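Local structure of beta-glucosidase (Streptococcus pyogenes, 4B3L) at residues T225-A230 with K301-P306. The protein probably hydrolyses the beta-glycosidic bond of 6-phosphorylated beta-glycosides, as a glycoside hydrolase of family 1. Residues are numbered along the deposited sequence; the frame is centred on the assembly and turned at random.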
loop_
_atom_site.group_PDB
_atom_site.type_symbol
_atom_site.label_atom_id
_atom_site.label_comp_id
_atom_site.label_asym_id
_atom_site.label_seq_id
_atom_site.Cartn_x
_atom_site.Cartn_y
_atom_site.Cartn_z
ATOM N N THR A 225 5.477 5.813 9.426
ATOM C CA THR A 225 4.911 6.954 10.124
ATOM C C THR A 225 5.419 6.872 11.549
ATOM O O THR A 225 5.432 5.810 12.134
ATOM C CB THR A 225 3.367 6.989 10.143
ATOM O OG1 THR A 225 2.910 6.496 11.395
ATOM C CG2 THR A 225 2.715 6.182 9.012
ATOM N N PRO A 226 5.868 7.988 12.107
ATOM C CA PRO A 226 6.321 7.808 13.488
ATOM C C PRO A 226 5.172 7.522 14.456
ATOM O O PRO A 226 3.994 7.733 14.154
ATOM C CB PRO A 226 7.020 9.147 13.825
ATOM C CG PRO A 226 7.337 9.744 12.486
ATOM C CD PRO A 226 6.231 9.303 11.560
ATOM N N ALA A 227 5.535 6.975 15.593
ATOM C CA ALA A 227 4.590 6.816 16.677
ATOM C C ALA A 227 5.036 7.854 17.676
ATOM O O ALA A 227 6.055 7.732 18.313
ATOM C CB ALA A 227 4.693 5.421 17.248
ATOM N N TYR A 228 4.346 8.945 17.711
ATOM C CA TYR A 228 4.806 10.012 18.562
ATOM C C TYR A 228 4.310 9.657 19.956
ATOM O O TYR A 228 3.108 9.405 20.123
ATOM C CB TYR A 228 4.208 11.354 18.138
ATOM C CG TYR A 228 4.672 11.884 16.802
ATOM C CD1 TYR A 228 6.003 12.289 16.594
ATOM C CD2 TYR A 228 3.776 12.014 15.761
ATOM C CE1 TYR A 228 6.422 12.820 15.381
ATOM C CE2 TYR A 228 4.164 12.556 14.546
ATOM C CZ TYR A 228 5.488 12.945 14.355
ATOM O OH TYR A 228 5.849 13.441 13.112
ATOM N N PRO A 229 5.236 9.643 20.943
ATOM C CA PRO A 229 4.912 9.447 22.361
ATOM C C PRO A 229 4.130 10.654 22.890
ATOM O O PRO A 229 4.362 11.804 22.423
ATOM C CB PRO A 229 6.285 9.346 23.013
ATOM C CG PRO A 229 7.171 10.201 22.140
ATOM C CD PRO A 229 6.626 10.106 20.748
ATOM N N ALA A 230 3.178 10.386 23.791
ATOM C CA ALA A 230 2.342 11.438 24.419
ATOM C C ALA A 230 3.218 12.464 25.148
ATOM O O ALA A 230 2.965 13.662 25.080
ATOM C CB ALA A 230 1.329 10.828 25.393
ATOM N N LYS A 301 0.579 8.680 13.889
ATOM C CA LYS A 301 0.161 7.810 14.959
ATOM C C LYS A 301 0.752 8.390 16.251
ATOM O O LYS A 301 1.843 9.005 16.252
ATOM C CB LYS A 301 0.705 6.419 14.709
ATOM C CG LYS A 301 0.212 5.335 15.649
ATOM C CD LYS A 301 0.922 4.017 15.317
ATOM C CE LYS A 301 0.424 2.835 16.148
ATOM N NZ LYS A 301 -1.048 2.610 15.977
ATOM N N ARG A 302 0.015 8.230 17.337
ATOM C CA ARG A 302 0.420 8.771 18.622
ATOM C C ARG A 302 0.138 7.757 19.693
ATOM O O ARG A 302 -0.941 7.151 19.721
ATOM C CB ARG A 302 -0.344 10.050 18.954
ATOM C CG ARG A 302 -0.106 11.204 17.999
ATOM C CD ARG A 302 -0.533 12.527 18.626
ATOM N NE ARG A 302 -0.420 13.581 17.612
ATOM C CZ ARG A 302 0.693 14.285 17.407
ATOM N NH1 ARG A 302 1.771 14.063 18.172
ATOM N NH2 ARG A 302 0.720 15.223 16.450
ATOM N N VAL A 303 1.116 7.544 20.568
ATOM C CA VAL A 303 0.938 6.519 21.600
ATOM C C VAL A 303 1.277 6.972 23.012
ATOM O O VAL A 303 2.029 7.940 23.203
ATOM C CB VAL A 303 1.644 5.186 21.233
ATOM C CG1 VAL A 303 1.031 4.600 19.959
ATOM C CG2 VAL A 303 3.163 5.349 21.135
ATOM N N LYS A 304 0.664 6.315 23.992
ATOM C CA LYS A 304 1.103 6.425 25.382
ATOM C C LYS A 304 1.296 5.046 25.985
ATOM O O LYS A 304 0.929 4.011 25.374
ATOM C CB LYS A 304 0.100 7.211 26.218
ATOM C CG LYS A 304 -1.245 6.537 26.290
ATOM C CD LYS A 304 -2.324 7.427 26.878
ATOM C CE LYS A 304 -3.645 6.675 26.804
ATOM N NZ LYS A 304 -4.614 6.963 27.899
ATOM N N ALA A 305 1.857 5.050 27.194
ATOM C CA ALA A 305 1.894 3.850 28.086
ATOM C C ALA A 305 0.466 3.369 28.296
ATOM O O ALA A 305 -0.457 4.184 28.382
ATOM C CB ALA A 305 2.565 4.174 29.435
ATOM N N PRO A 306 0.276 2.053 28.337
ATOM C CA PRO A 306 -1.067 1.488 28.443
ATOM C C PRO A 306 -1.719 1.936 29.748
ATOM O O PRO A 306 -1.070 1.888 30.797
ATOM C CB PRO A 306 -0.808 -0.026 28.510
ATOM C CG PRO A 306 0.614 -0.254 28.087
ATOM C CD PRO A 306 1.350 1.049 28.162
#
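The carbonyl oxygen of Y228 takes two contacts from strand 301-304: V303 N donates a hydrogen bond to Y228 O at 2.8 Å, and R302 CA adds a weaker C-H...O contact to the same oxygen. Its neighbours in the pattern are Y228 N, which gives a nearly straight bond (171°) to K301 O, and A230 N, whose more bent bond reaches V303 O. Strands 227-229 and 301-304 thus pair in parallel, with A227 beside K301, Y228 beside R302 and P229 beside V303. Proline suits position 229, where the pairing asks no N-H of it; its CA makes a C-H...O contact with V303 O.

On one face the small A227 sits 4.2 Å from V303, CB to CG2, a modest apolar contact suited to its buried place. On the other, the R302 guanidinium and the Y228 ring are turned only 24° apart; CD2 of the ring lies over one guanidinium face, and R302 NH1 comes within 3.6 Å of Y228 CB, approaching the ring obliquely. Y228 has CG anti to its carbonyl carbon (chi1 -68°), which swings the ring alongside P226, whose CB lies over one ring face toward its rim. R302, extended from CG to NE, is long enough to pass the Y228 ring and still bring NE to E339 in a salt bridge, while Y341 makes a cation-pi contact with it; Y228 OH is hydrogen-bonded to D347.

The pair belongs to a small mixed sheet, separate from the eight-stranded barrel of this TIM-barrel enzyme. Strand 323-324 runs antiparallel along the other edge of 301-304; helix 234-257 meets side chains of both segments, and helix 343-355 meets P226 and Y228.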